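Side-chain contacts in potential RNA-dependent RNA polymerase (Human picobirnavirus, PDB 5I62), which catalyses template-directed RNA synthesis from ribonucleoside triphosphates and probably serves both transcription and replication of the double-stranded RNA genome of a picobirnavirus: residues K10-P15 and P305-W310; A134-S139 and V217-I222; G481-I486 and Q528-R533. All coordinates share one frame; numbering follows the deposited sequence.

Interaction 1. Residues K10-P15 and P305-W310; sequences KYFNIP and PLAYNW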
ATOM      1  N   LYS A  10       7.252  18.374  24.397  1.00 18.42           N
ATOM      2  CA  LYS A  10       8.273  18.706  23.412  1.00 19.96           C
ATOM      3  C   LYS A  10       8.115  17.907  22.126  1.00 19.10           C
ATOM      4  O   LYS A  10       8.724  18.260  21.108  1.00 16.53           O
ATOM      5  CB  LYS A  10       9.670  18.478  23.984  1.00 19.40           C
ATOM      6  CG  LYS A  10       9.981  19.318  25.209  1.00 24.27           C
ATOM      7  CD  LYS A  10      11.361  18.961  25.751  1.00 26.43           C
ATOM      8  CE  LYS A  10      11.615  19.690  27.077  1.00 34.28           C
ATOM      9  NZ  LYS A  10      11.252  21.138  26.938  1.00 39.66           N
ATOM     10  N   TYR A  11       7.323  16.836  22.165  1.00 17.31           N
ATOM     11  CA  TYR A  11       6.947  16.046  21.002  1.00 16.33           C
ATOM     12  C   TYR A  11       5.631  16.504  20.398  1.00 17.16           C
ATOM     13  O   TYR A  11       5.454  16.437  19.179  1.00 17.40           O
ATOM     14  CB  TYR A  11       6.831  14.570  21.382  1.00 15.06           C
ATOM     15  CG  TYR A  11       8.150  13.925  21.722  1.00 17.45           C
ATOM     16  CD1 TYR A  11       8.712  14.069  22.979  1.00 17.56           C
ATOM     17  CD2 TYR A  11       8.828  13.153  20.780  1.00 16.71           C
ATOM     18  CE1 TYR A  11       9.931  13.477  23.289  1.00 20.57           C
ATOM     19  CE2 TYR A  11      10.035  12.554  21.084  1.00 17.45           C
ATOM     20  CZ  TYR A  11      10.583  12.722  22.336  1.00 20.83           C
ATOM     21  OH  TYR A  11      11.793  12.128  22.639  1.00 22.09           O
ATOM     22  N   PHE A  12       4.691  16.966  21.228  1.00 17.57           N
ATOM     23  CA  PHE A  12       3.388  17.388  20.741  1.00 16.13           C
ATOM     24  C   PHE A  12       3.006  18.738  21.314  1.00 15.64           C
ATOM     25  O   PHE A  12       3.368  19.085  22.435  1.00 17.20           O
ATOM     26  CB  PHE A  12       2.308  16.365  21.063  1.00 17.58           C
ATOM     27  CG  PHE A  12       2.547  15.045  20.410  1.00 17.25           C
ATOM     28  CD1 PHE A  12       2.134  14.831  19.104  1.00 19.78           C
ATOM     29  CD2 PHE A  12       3.273  14.066  21.055  1.00 19.50           C
ATOM     30  CE1 PHE A  12       2.384  13.634  18.471  1.00 17.58           C
ATOM     31  CE2 PHE A  12       3.539  12.848  20.415  1.00 18.78           C
ATOM     32  CZ  PHE A  12       3.090  12.648  19.129  1.00 17.25           C
ATOM     33  N   ASN A  13       2.261  19.479  20.518  1.00 18.64           N
ATOM     34  CA  ASN A  13       1.727  20.774  20.910  1.00 20.14           C
ATOM     35  C   ASN A  13       0.592  20.515  21.894  1.00 20.41           C
ATOM     36  O   ASN A  13      -0.441  19.964  21.517  1.00 23.37           O
ATOM     37  CB  ASN A  13       1.253  21.511  19.662  1.00 18.16           C
ATOM     38  CG  ASN A  13       0.841  22.945  19.943  1.00 20.98           C
ATOM     39  OD1 ASN A  13       1.553  23.694  20.615  1.00 22.25           O
ATOM     40  ND2 ASN A  13      -0.305  23.331  19.411  1.00 18.83           N
ATOM     41  N   ILE A  14       0.810  20.852  23.174  1.00 22.23           N
ATOM     42  CA  ILE A  14      -0.095  20.501  24.301  1.00 22.58           C
ATOM     43  C   ILE A  14      -0.595  21.808  24.928  1.00 26.82           C
ATOM     44  O   ILE A  14       0.216  22.680  25.221  1.00 25.22           O
ATOM     45  CB  ILE A  14       0.639  19.624  25.383  1.00 21.54           C
ATOM     46  CG1 ILE A  14       1.137  18.291  24.809  1.00 24.05           C
ATOM     47  CG2 ILE A  14      -0.222  19.364  26.621  1.00 25.41           C
ATOM     48  CD1 ILE A  14       0.075  17.468  24.101  1.00 21.99           C
ATOM     49  N   PRO A  15      -1.910  21.926  25.185  1.00 25.34           N
ATOM     50  CA  PRO A  15      -2.888  20.838  25.101  1.00 22.62           C
ATOM     51  C   PRO A  15      -3.404  20.545  23.689  1.00 23.47           C
ATOM     52  O   PRO A  15      -3.311  21.367  22.778  1.00 26.46           O
ATOM     53  CB  PRO A  15      -4.044  21.327  26.011  1.00 26.40           C
ATOM     54  CG  PRO A  15      -3.681  22.769  26.420  1.00 28.25           C
ATOM     55  CD  PRO A  15      -2.564  23.205  25.524  1.00 30.91           C
ATOM     56  N   PRO A 305      11.443   7.742  16.548  1.00 15.22           N
ATOM     57  CA  PRO A 305      10.733   7.205  17.713  1.00 16.99           C
ATOM     58  C   PRO A 305       9.260   6.997  17.390  1.00 15.71           C
ATOM     59  O   PRO A 305       8.729   7.559  16.433  1.00 16.31           O
ATOM     60  CB  PRO A 305      10.928   8.290  18.790  1.00 16.73           C
ATOM     61  CG  PRO A 305      12.191   9.030  18.349  1.00 15.33           C
ATOM     62  CD  PRO A 305      12.099   9.036  16.850  1.00 15.26           C
ATOM     63  N   LEU A 306       8.603   6.173  18.203  1.00 14.63           N
ATOM     64  CA  LEU A 306       7.185   5.861  18.045  1.00 13.35           C
ATOM     65  C   LEU A 306       6.407   6.234  19.299  1.00 14.02           C
ATOM     66  O   LEU A 306       6.645   5.660  20.365  1.00 14.14           O
ATOM     67  CB  LEU A 306       6.984   4.374  17.764  1.00 17.00           C
ATOM     68  CG  LEU A 306       5.534   3.924  17.619  1.00 14.74           C
ATOM     69  CD1 LEU A 306       4.847   4.558  16.384  1.00 13.53           C
ATOM     70  CD2 LEU A 306       5.484   2.398  17.546  1.00 18.02           C
ATOM     71  N   ALA A 307       5.446   7.153  19.154  1.00 16.44           N
ATOM     72  CA  ALA A 307       4.507   7.486  20.228  1.00 17.39           C
ATOM     73  C   ALA A 307       3.315   6.538  20.103  1.00 14.68           C
ATOM     74  O   ALA A 307       2.504   6.661  19.188  1.00 16.40           O
ATOM     75  CB  ALA A 307       4.075   8.946  20.143  1.00 18.56           C
ATOM     76  N   TYR A 308       3.205   5.580  21.017  1.00 16.53           N
ATOM     77  CA  TYR A 308       2.173   4.555  20.907  1.00 16.87           C
ATOM     78  C   TYR A 308       1.071   4.700  21.952  1.00 18.77           C
ATOM     79  O   TYR A 308       0.068   3.979  21.882  1.00 18.89           O
ATOM     80  CB  TYR A 308       2.796   3.154  20.989  1.00 16.97           C
ATOM     81  CG  TYR A 308       3.585   2.895  22.258  1.00 18.03           C
ATOM     82  CD1 TYR A 308       2.974   2.334  23.375  1.00 21.02           C
ATOM     83  CD2 TYR A 308       4.940   3.194  22.330  1.00 20.07           C
ATOM     84  CE1 TYR A 308       3.684   2.093  24.532  1.00 23.16           C
ATOM     85  CE2 TYR A 308       5.669   2.956  23.484  1.00 19.49           C
ATOM     86  CZ  TYR A 308       5.033   2.403  24.582  1.00 23.35           C
ATOM     87  OH  TYR A 308       5.745   2.170  25.738  1.00 26.31           O
ATOM     88  N   ASN A 309       1.225   5.622  22.898  1.00 16.63           N
ATOM     89  CA  ASN A 309       0.188   5.945  23.868  1.00 17.25           C
ATOM     90  C   ASN A 309       0.466   7.354  24.371  1.00 19.36           C
ATOM     91  O   ASN A 309       1.535   7.910  24.130  1.00 17.40           O
ATOM     92  CB  ASN A 309       0.152   4.929  25.017  1.00 18.63           C
ATOM     93  CG  ASN A 309      -1.126   5.031  25.864  1.00 22.06           C
ATOM     94  OD1 ASN A 309      -2.051   5.771  25.540  1.00 19.40           O
ATOM     95  ND2 ASN A 309      -1.169   4.271  26.947  1.00 23.20           N
ATOM     96  N   TRP A 310      -0.517   7.940  25.057  1.00 20.32           N
ATOM     97  CA  TRP A 310      -0.298   9.256  25.647  1.00 21.24           C
ATOM     98  C   TRP A 310       0.866   9.186  26.627  1.00 17.92           C
ATOM     99  O   TRP A 310       0.822   8.435  27.601  1.00 23.57           O
ATOM    100  CB  TRP A 310      -1.558   9.749  26.353  1.00 21.69           C
ATOM    101  CG  TRP A 310      -1.414  11.130  26.866  1.00 22.54           C
ATOM    102  CD1 TRP A 310      -0.906  11.510  28.074  1.00 25.61           C
ATOM    103  CD2 TRP A 310      -1.759  12.331  26.178  1.00 20.81           C
ATOM    104  NE1 TRP A 310      -0.926  12.883  28.188  1.00 23.71           N
ATOM    105  CE2 TRP A 310      -1.455  13.411  27.042  1.00 22.85           C
ATOM    106  CE3 TRP A 310      -2.316  12.602  24.927  1.00 22.05           C
ATOM    107  CZ2 TRP A 310      -1.673  14.737  26.686  1.00 20.13           C
ATOM    108  CZ3 TRP A 310      -2.541  13.923  24.573  1.00 23.57           C
ATOM    109  CH2 TRP A 310      -2.217  14.976  25.452  1.00 23.91           C
TER
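Ile14 and Trp310 approach from opposite directions and meet through the end of the isoleucine's longer branch. From CB the side chain forks: CG2 lies anti to the backbone N, and CG1 takes the place anti to the carbonyl carbon (chi1 -61°). CB, CG2 and CG1 all stay more than 4.5 Å from the indole; CG1 serves as the arm that carries CD1 forward. CD1 then comes within 3.6 Å of Trp310 CH2, meeting the six-membered ring obliquely, and on its other flank lies 3.9 Å from Phe12 CB. A branched aliphatic chain suits this place because its terminal methyl can rest on the indole and on the CB of Phe12 at once.

The second touch is smaller. Phe12 turns the edge of its ring to Ala307, whose CB lies near the ring plane, 3.9 Å from CE2 and 4.0 Å from CZ. The single methyl of alanine lets the phenyl edge come close to the strand. Trp8 and Leu19 also pack against both Phe12 and Trp310, and Arg20 makes a cation-pi contact with the indole.

At the start of the turn, Trp310 N donates to Asn309 OD1 at 2.7 Å, bent to 138° and reaching the oxygen from above its carbonyl plane. The other end of that amide, Asn309 ND2, bonds across the turn to Glu312. This is an N-terminal arm packed by apolar side chains onto a beta-hairpin, strands 306-309 and 312-314, within the mixed sheet of a viral RNA polymerase.

Interaction 2. Residues A134-S139 and V217-I222; sequences AVMKKS and VYQPLI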
ATOM      1  N   ALA A 134       3.201  22.142  -1.822  1.00 26.98           N
ATOM      2  CA  ALA A 134       2.134  22.545  -2.739  1.00 29.26           C
ATOM      3  C   ALA A 134       1.452  21.340  -3.372  1.00 34.48           C
ATOM      4  O   ALA A 134       0.243  21.364  -3.633  1.00 36.03           O
ATOM      5  CB  ALA A 134       2.687  23.471  -3.818  1.00 29.79           C
ATOM      6  N   VAL A 135       2.196  20.265  -3.616  1.00 34.55           N
ATOM      7  CA  VAL A 135       1.573  19.146  -4.310  1.00 35.03           C
ATOM      8  C   VAL A 135       1.175  18.014  -3.360  1.00 34.05           C
ATOM      9  O   VAL A 135       0.458  17.100  -3.774  1.00 36.92           O
ATOM     10  CB  VAL A 135       2.493  18.653  -5.437  1.00 34.14           C
ATOM     11  CG1 VAL A 135       3.038  19.833  -6.231  1.00 39.52           C
ATOM     12  CG2 VAL A 135       3.585  17.912  -4.888  1.00 42.21           C
ATOM     13  N   MET A 136       1.593  18.071  -2.089  1.00 31.92           N
ATOM     14  CA  MET A 136       1.212  17.069  -1.099  1.00 33.83           C
ATOM     15  C   MET A 136      -0.281  17.109  -0.797  1.00 37.67           C
ATOM     16  O   MET A 136      -0.950  18.136  -0.956  1.00 34.75           O
ATOM     17  CB  MET A 136       1.967  17.269   0.222  1.00 33.20           C
ATOM     18  CG  MET A 136       3.438  16.968   0.173  1.00 41.79           C
ATOM     19  SD  MET A 136       4.203  17.427   1.739  1.00 27.46           S
ATOM     20  CE  MET A 136       3.604  16.203   2.879  1.00 23.82           C
ATOM     21  N   LYS A 137      -0.790  15.977  -0.307  1.00 31.34           N
ATOM     22  CA  LYS A 137      -2.091  15.968   0.348  1.00 37.75           C
ATOM     23  C   LYS A 137      -2.016  16.790   1.625  1.00 38.64           C
ATOM     24  O   LYS A 137      -1.147  16.567   2.469  1.00 37.02           O
ATOM     25  CB  LYS A 137      -2.513  14.543   0.698  1.00 39.03           C
ATOM     26  CG  LYS A 137      -3.213  13.803  -0.412  1.00 51.08           C
ATOM     27  CD  LYS A 137      -3.627  12.396   0.020  1.00 57.09           C
ATOM     28  CE  LYS A 137      -4.929  12.433   0.810  1.00 59.24           C
ATOM     29  NZ  LYS A 137      -5.583  11.098   0.836  1.00 64.56           N
ATOM     30  N   LYS A 138      -2.919  17.758   1.769  1.00 37.83           N
ATOM     31  CA  LYS A 138      -2.905  18.593   2.960  1.00 33.43           C
ATOM     32  C   LYS A 138      -4.193  18.438   3.760  1.00 38.25           C
ATOM     33  O   LYS A 138      -4.395  19.139   4.762  1.00 33.62           O
ATOM     34  CB  LYS A 138      -2.589  20.039   2.581  1.00 36.08           C
ATOM     35  CG  LYS A 138      -1.140  20.082   2.066  1.00 37.37           C
ATOM     36  CD  LYS A 138      -0.627  21.458   1.722  1.00 36.39           C
ATOM     37  CE  LYS A 138      -1.282  22.005   0.483  1.00 34.28           C
ATOM     38  NZ  LYS A 138      -1.010  21.175  -0.725  1.00 33.94           N
ATOM     39  N   SER A 139      -5.035  17.488   3.370  1.00 35.55           N
ATOM     40  CA  SER A 139      -6.109  16.968   4.199  1.00 40.85           C
ATOM     41  C   SER A 139      -5.624  15.982   5.251  1.00 37.33           C
ATOM     42  O   SER A 139      -6.364  15.709   6.210  1.00 39.73           O
ATOM     43  CB  SER A 139      -7.129  16.232   3.331  1.00 42.04           C
ATOM     44  OG  SER A 139      -8.041  15.512   4.137  1.00 53.87           O
ATOM     45  N   VAL A 217      12.609  14.407  -2.241  1.00 17.98           N
ATOM     46  CA  VAL A 217      13.249  13.435  -3.124  1.00 14.68           C
ATOM     47  C   VAL A 217      12.205  12.502  -3.727  1.00 16.37           C
ATOM     48  O   VAL A 217      12.183  12.278  -4.940  1.00 19.39           O
ATOM     49  CB  VAL A 217      14.327  12.626  -2.386  1.00 16.85           C
ATOM     50  CG1 VAL A 217      14.654  11.350  -3.179  1.00 17.16           C
ATOM     51  CG2 VAL A 217      15.579  13.456  -2.208  1.00 14.19           C
ATOM     52  N   TYR A 218      11.332  11.942  -2.896  1.00 15.70           N
ATOM     53  CA  TYR A 218      10.485  10.864  -3.394  1.00 17.68           C
ATOM     54  C   TYR A 218       9.437  11.367  -4.381  1.00 20.17           C
ATOM     55  O   TYR A 218       9.050  10.635  -5.305  1.00 16.13           O
ATOM     56  CB  TYR A 218       9.840  10.117  -2.236  1.00 15.77           C
ATOM     57  CG  TYR A 218      10.857   9.366  -1.424  1.00 16.91           C
ATOM     58  CD1 TYR A 218      11.578   8.319  -1.993  1.00 16.03           C
ATOM     59  CD2 TYR A 218      11.110   9.694  -0.099  1.00 17.99           C
ATOM     60  CE1 TYR A 218      12.528   7.620  -1.267  1.00 18.01           C
ATOM     61  CE2 TYR A 218      12.055   8.990   0.644  1.00 19.21           C
ATOM     62  CZ  TYR A 218      12.757   7.949   0.053  1.00 18.98           C
ATOM     63  OH  TYR A 218      13.694   7.238   0.775  1.00 17.46           O
ATOM     64  N   GLN A 219       8.961  12.615  -4.211  1.00 16.80           N
ATOM     65  CA  GLN A 219       7.996  13.168  -5.161  1.00 17.61           C
ATOM     66  C   GLN A 219       8.568  13.239  -6.574  1.00 19.54           C
ATOM     67  O   GLN A 219       7.973  12.651  -7.493  1.00 18.55           O
ATOM     68  CB  GLN A 219       7.515  14.546  -4.679  1.00 23.51           C
ATOM     69  CG  GLN A 219       6.087  14.687  -4.350  1.00 29.43           C
ATOM     70  CD  GLN A 219       5.820  16.067  -3.744  1.00 31.47           C
ATOM     71  OE1 GLN A 219       6.411  17.072  -4.159  1.00 33.98           O
ATOM     72  NE2 GLN A 219       4.941  16.112  -2.761  1.00 32.31           N
ATOM     73  N   PRO A 220       9.683  13.935  -6.822  1.00 18.81           N
ATOM     74  CA  PRO A 220      10.239  13.920  -8.186  1.00 20.34           C
ATOM     75  C   PRO A 220      10.658  12.532  -8.653  1.00 22.40           C
ATOM     76  O   PRO A 220      10.566  12.242  -9.849  1.00 20.42           O
ATOM     77  CB  PRO A 220      11.438  14.879  -8.096  1.00 23.28           C
ATOM     78  CG  PRO A 220      11.767  14.956  -6.669  1.00 24.39           C
ATOM     79  CD  PRO A 220      10.466  14.808  -5.934  1.00 18.90           C
ATOM     80  N   LEU A 221      11.118  11.671  -7.742  1.00 18.91           N
ATOM     81  CA  LEU A 221      11.487  10.304  -8.113  1.00 21.13           C
ATOM     82  C   LEU A 221      10.304   9.561  -8.724  1.00 19.58           C
ATOM     83  O   LEU A 221      10.397   8.971  -9.810  1.00 17.33           O
ATOM     84  CB  LEU A 221      12.000   9.554  -6.884  1.00 17.34           C
ATOM     85  CG  LEU A 221      12.565   8.151  -7.135  1.00 26.87           C
ATOM     86  CD1 LEU A 221      13.644   7.875  -6.115  1.00 27.43           C
ATOM     87  CD2 LEU A 221      11.512   7.056  -7.054  1.00 23.83           C
ATOM     88  N   ILE A 222       9.186   9.551  -8.007  1.00 18.53           N
ATOM     89  CA  ILE A 222       8.011   8.835  -8.472  1.00 17.53           C
ATOM     90  C   ILE A 222       7.510   9.414  -9.788  1.00 18.15           C
ATOM     91  O   ILE A 222       7.171   8.664 -10.715  1.00 15.93           O
ATOM     92  CB  ILE A 222       6.935   8.826  -7.375  1.00 18.59           C
ATOM     93  CG1 ILE A 222       7.383   7.881  -6.251  1.00 20.37           C
ATOM     94  CG2 ILE A 222       5.590   8.393  -7.949  1.00 22.22           C
ATOM     95  CD1 ILE A 222       6.646   8.061  -4.933  1.00 28.24           C
TER
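Lys138 NZ is gripped by carbonyls at and just past the end of helix 129-135, one of them weakly, at the same end that Gln219 meets through Val135 and Met136. It bonds to Met136 O at 3.0 Å, tilted 20° from the carbonyl plane; Val133 O is a second acceptor, and Ala134 O the weak third. A lysine suits a helix C-terminus, where its positive charge is probably attracted by the partly negative carbonyl end.

Gln219 arrives from helix 208-228 with its chain extended beyond CG, and NE2 donates a hydrogen bond to Thr132 O. One helix thus lends a side-chain N-H to a carbonyl near the C-terminal end of another. Deeper in, Tyr218 on helix 208-228 bonds to Asp330 on helix 327-345, probably the motif B helix of the polymerase palm, which ties this helix to the catalytic core.

Met136, the first residue to leave helical geometry, crosses the glutamine at about a right angle, its CG 3.4 Å from Gln219 NE2, while the rest of its side chain packs on Phe208, Ile212 and Leu215. Val135 also lies against the amide, but the close approach of its CG2 to Gln219 OE1 is doubtful in detail.

Interaction 3. Residues G481-I486 and Q528-R533; sequences GFLDNI and QALKSR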
ATOM      1  N   GLY A 481     -29.324  13.488 -10.753  1.00 39.57           N
ATOM      2  CA  GLY A 481     -28.144  14.218 -11.171  1.00 43.07           C
ATOM      3  C   GLY A 481     -26.815  13.566 -10.840  1.00 43.98           C
ATOM      4  O   GLY A 481     -25.788  13.979 -11.395  1.00 43.74           O
ATOM      5  N   PHE A 482     -26.799  12.546  -9.983  1.00 38.54           N
ATOM      6  CA  PHE A 482     -25.542  12.064  -9.415  1.00 36.70           C
ATOM      7  C   PHE A 482     -24.580  11.581 -10.497  1.00 38.50           C
ATOM      8  O   PHE A 482     -23.438  12.048 -10.584  1.00 36.03           O
ATOM      9  CB  PHE A 482     -25.826  10.956  -8.409  1.00 34.49           C
ATOM     10  CG  PHE A 482     -24.598  10.385  -7.781  1.00 34.50           C
ATOM     11  CD1 PHE A 482     -23.905  11.098  -6.820  1.00 37.40           C
ATOM     12  CD2 PHE A 482     -24.139   9.136  -8.149  1.00 32.87           C
ATOM     13  CE1 PHE A 482     -22.769  10.574  -6.234  1.00 35.51           C
ATOM     14  CE2 PHE A 482     -23.008   8.599  -7.558  1.00 36.45           C
ATOM     15  CZ  PHE A 482     -22.320   9.323  -6.602  1.00 32.30           C
ATOM     16  N   LEU A 483     -25.024  10.638 -11.328  1.00 35.54           N
ATOM     17  CA  LEU A 483     -24.137  10.072 -12.342  1.00 37.42           C
ATOM     18  C   LEU A 483     -23.691  11.133 -13.346  1.00 43.82           C
ATOM     19  O   LEU A 483     -22.540  11.124 -13.805  1.00 38.88           O
ATOM     20  CB  LEU A 483     -24.831   8.910 -13.049  1.00 39.42           C
ATOM     21  CG  LEU A 483     -24.955   7.618 -12.229  1.00 38.00           C
ATOM     22  CD1 LEU A 483     -25.640   6.534 -13.041  1.00 33.93           C
ATOM     23  CD2 LEU A 483     -23.581   7.149 -11.750  1.00 32.29           C
ATOM     24  N   ASP A 484     -24.588  12.061 -13.691  1.00 44.94           N
ATOM     25  CA  ASP A 484     -24.277  13.113 -14.653  1.00 48.21           C
ATOM     26  C   ASP A 484     -23.284  14.135 -14.119  1.00 46.52           C
ATOM     27  O   ASP A 484     -22.701  14.878 -14.912  1.00 54.12           O
ATOM     28  CB  ASP A 484     -25.555  13.832 -15.080  1.00 45.37           C
ATOM     29  CG  ASP A 484     -26.354  13.043 -16.099  1.00 47.05           C
ATOM     30  OD1 ASP A 484     -25.756  12.174 -16.766  1.00 45.82           O
ATOM     31  OD2 ASP A 484     -27.577  13.285 -16.231  1.00 54.37           O
ATOM     32  N   ASN A 485     -23.097  14.215 -12.801  1.00 47.50           N
ATOM     33  CA  ASN A 485     -22.199  15.197 -12.207  1.00 44.19           C
ATOM     34  C   ASN A 485     -21.141  14.518 -11.345  1.00 44.37           C
ATOM     35  O   ASN A 485     -20.696  15.081 -10.340  1.00 41.64           O
ATOM     36  CB  ASN A 485     -22.980  16.227 -11.386  1.00 45.38           C
ATOM     37  CG  ASN A 485     -24.250  16.713 -12.087  1.00 54.11           C
ATOM     38  OD1 ASN A 485     -25.361  16.550 -11.579  1.00 55.25           O
ATOM     39  ND2 ASN A 485     -24.084  17.314 -13.265  1.00 56.22           N
ATOM     40  N   ILE A 486     -20.709  13.318 -11.745  1.00 41.63           N
ATOM     41  CA  ILE A 486     -20.043  12.426 -10.800  1.00 42.04           C
ATOM     42  C   ILE A 486     -18.651  12.932 -10.438  1.00 47.13           C
ATOM     43  O   ILE A 486     -18.223  12.819  -9.281  1.00 45.40           O
ATOM     44  CB  ILE A 486     -20.013  10.979 -11.331  1.00 40.92           C
ATOM     45  CG1 ILE A 486     -19.397  10.063 -10.282  1.00 43.73           C
ATOM     46  CG2 ILE A 486     -19.241  10.864 -12.625  1.00 38.60           C
ATOM     47  CD1 ILE A 486     -20.389   9.432  -9.366  1.00 36.15           C
ATOM     48  N   GLN A 528     -20.019   4.158 -16.832  1.00 28.82           N
ATOM     49  CA  GLN A 528     -20.561   3.922 -18.166  1.00 28.14           C
ATOM     50  C   GLN A 528     -21.601   2.809 -18.147  1.00 26.91           C
ATOM     51  O   GLN A 528     -22.640   2.905 -18.815  1.00 27.62           O
ATOM     52  CB  GLN A 528     -19.437   3.586 -19.142  1.00 29.68           C
ATOM     53  CG  GLN A 528     -19.930   3.349 -20.567  1.00 38.31           C
ATOM     54  CD  GLN A 528     -18.910   2.640 -21.445  1.00 38.17           C
ATOM     55  OE1 GLN A 528     -17.834   2.256 -20.987  1.00 39.26           O
ATOM     56  NE2 GLN A 528     -19.245   2.480 -22.727  1.00 40.87           N
ATOM     57  N   ALA A 529     -21.341   1.742 -17.390  1.00 25.18           N
ATOM     58  CA  ALA A 529     -22.285   0.629 -17.346  1.00 25.20           C
ATOM     59  C   ALA A 529     -23.603   1.037 -16.689  1.00 27.42           C
ATOM     60  O   ALA A 529     -24.684   0.644 -17.146  1.00 30.63           O
ATOM     61  CB  ALA A 529     -21.654  -0.559 -16.620  1.00 25.09           C
ATOM     62  N   LEU A 530     -23.539   1.821 -15.613  1.00 26.94           N
ATOM     63  CA  LEU A 530     -24.765   2.280 -14.967  1.00 24.46           C
ATOM     64  C   LEU A 530     -25.566   3.205 -15.889  1.00 30.29           C
ATOM     65  O   LEU A 530     -26.776   3.025 -16.066  1.00 31.64           O
ATOM     66  CB  LEU A 530     -24.423   2.980 -13.656  1.00 23.13           C
ATOM     67  CG  LEU A 530     -23.945   2.030 -12.561  1.00 23.84           C
ATOM     68  CD1 LEU A 530     -23.320   2.828 -11.432  1.00 22.79           C
ATOM     69  CD2 LEU A 530     -25.112   1.179 -12.058  1.00 21.79           C
ATOM     70  N   LYS A 531     -24.901   4.210 -16.475  1.00 33.34           N
ATOM     71  CA  LYS A 531     -25.566   5.115 -17.413  1.00 34.82           C
ATOM     72  C   LYS A 531     -26.211   4.366 -18.572  1.00 36.83           C
ATOM     73  O   LYS A 531     -27.235   4.808 -19.104  1.00 40.72           O
ATOM     74  CB  LYS A 531     -24.575   6.132 -17.966  1.00 33.68           C
ATOM     75  CG  LYS A 531     -24.156   7.223 -17.009  1.00 37.04           C
ATOM     76  CD  LYS A 531     -23.175   8.151 -17.704  1.00 37.61           C
ATOM     77  CE  LYS A 531     -22.841   9.351 -16.853  1.00 38.17           C
ATOM     78  NZ  LYS A 531     -21.787  10.161 -17.511  1.00 45.27           N
ATOM     79  N   SER A 532     -25.621   3.250 -19.000  1.00 33.24           N
ATOM     80  CA  SER A 532     -26.238   2.477 -20.066  1.00 35.05           C
ATOM     81  C   SER A 532     -27.505   1.767 -19.604  1.00 40.87           C
ATOM     82  O   SER A 532     -28.305   1.341 -20.439  1.00 43.90           O
ATOM     83  CB  SER A 532     -25.245   1.463 -20.622  1.00 35.79           C
ATOM     84  OG  SER A 532     -25.369   0.228 -19.944  1.00 40.30           O
ATOM     85  N   ARG A 533     -27.702   1.629 -18.296  1.00 38.60           N
ATOM     86  CA  ARG A 533     -28.897   1.013 -17.742  1.00 40.18           C
ATOM     87  C   ARG A 533     -30.015   2.023 -17.501  1.00 41.39           C
ATOM     88  O   ARG A 533     -31.031   1.669 -16.893  1.00 43.42           O
ATOM     89  CB  ARG A 533     -28.555   0.278 -16.442  1.00 32.02           C
ATOM     90  CG  ARG A 533     -27.983  -1.124 -16.652  1.00 35.89           C
ATOM     91  CD  ARG A 533     -27.072  -1.519 -15.498  1.00 32.25           C
ATOM     92  NE  ARG A 533     -26.598  -2.895 -15.595  1.00 31.81           N
ATOM     93  CZ  ARG A 533     -25.593  -3.293 -16.376  1.00 35.53           C
ATOM     94  NH1 ARG A 533     -24.954  -2.416 -17.145  1.00 29.92           N
ATOM     95  NH2 ARG A 533     -25.221  -4.571 -16.386  1.00 35.13           N
TER
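With CG anti to the carbonyl carbon (chi1 -74°) and a fully extended second torsion, Leu483 sends CD1 out to Leu530, while Lys531, extended in every torsion beyond CG, runs back toward the backbone of Leu483. Leu483 CD1 stops 3.8 Å from Leu530 CB, the two side chains crossing at about a right angle. Leu477 touches both leucines, so flexible, compact apolar chains suit this apolar patch.

At the more open side Lys531 lays its methylenes along the turn: Lys531 CE rests 3.5 Å from Leu483 O, and NZ lies 4.5 Å from Asp484 OD1, beyond a salt bridge. That carboxylate is instead bridged to Arg534, though the lysine charge probably still steadies it.

The contact sets a short 3-10 turn, 483-484, against the last turns of helix 525-532, which also packs on helices 441-451 and 460-469; this C-terminal group of helices is consistent with the polymerase thumb.

On the far side of the helix end, Ala529 O accepts two donors from opposite faces of its plane: Ser532 OG at 2.9 Å and Arg533 NH1 at 3.1 Å. A serine is short enough to fold back onto its own helix, and the long arginine also salt-bridges Asp465 and Glu461 of helix 460-469.

How the interactions relate
The three contacts are well separated: interactions 1 and 2 have centres about 25 Å apart, interactions 2 and 3 about 32 Å, and interactions 1 and 3 about 46 Å, and none touches another. Along the chain, interaction 2 lies wholly within the span between residues 15 and 305 that interaction 1 closes, whereas interaction 3 follows near the C-terminus. The two segments of interaction 2 are separated in sequence by strands of the mixed sheet, among them 176-189, which pairs in parallel with strand 306-309 of interaction 1. Interactions 1 and 3 hold segments near the two ends of this single-chain polymerase to separate parts of the molecule.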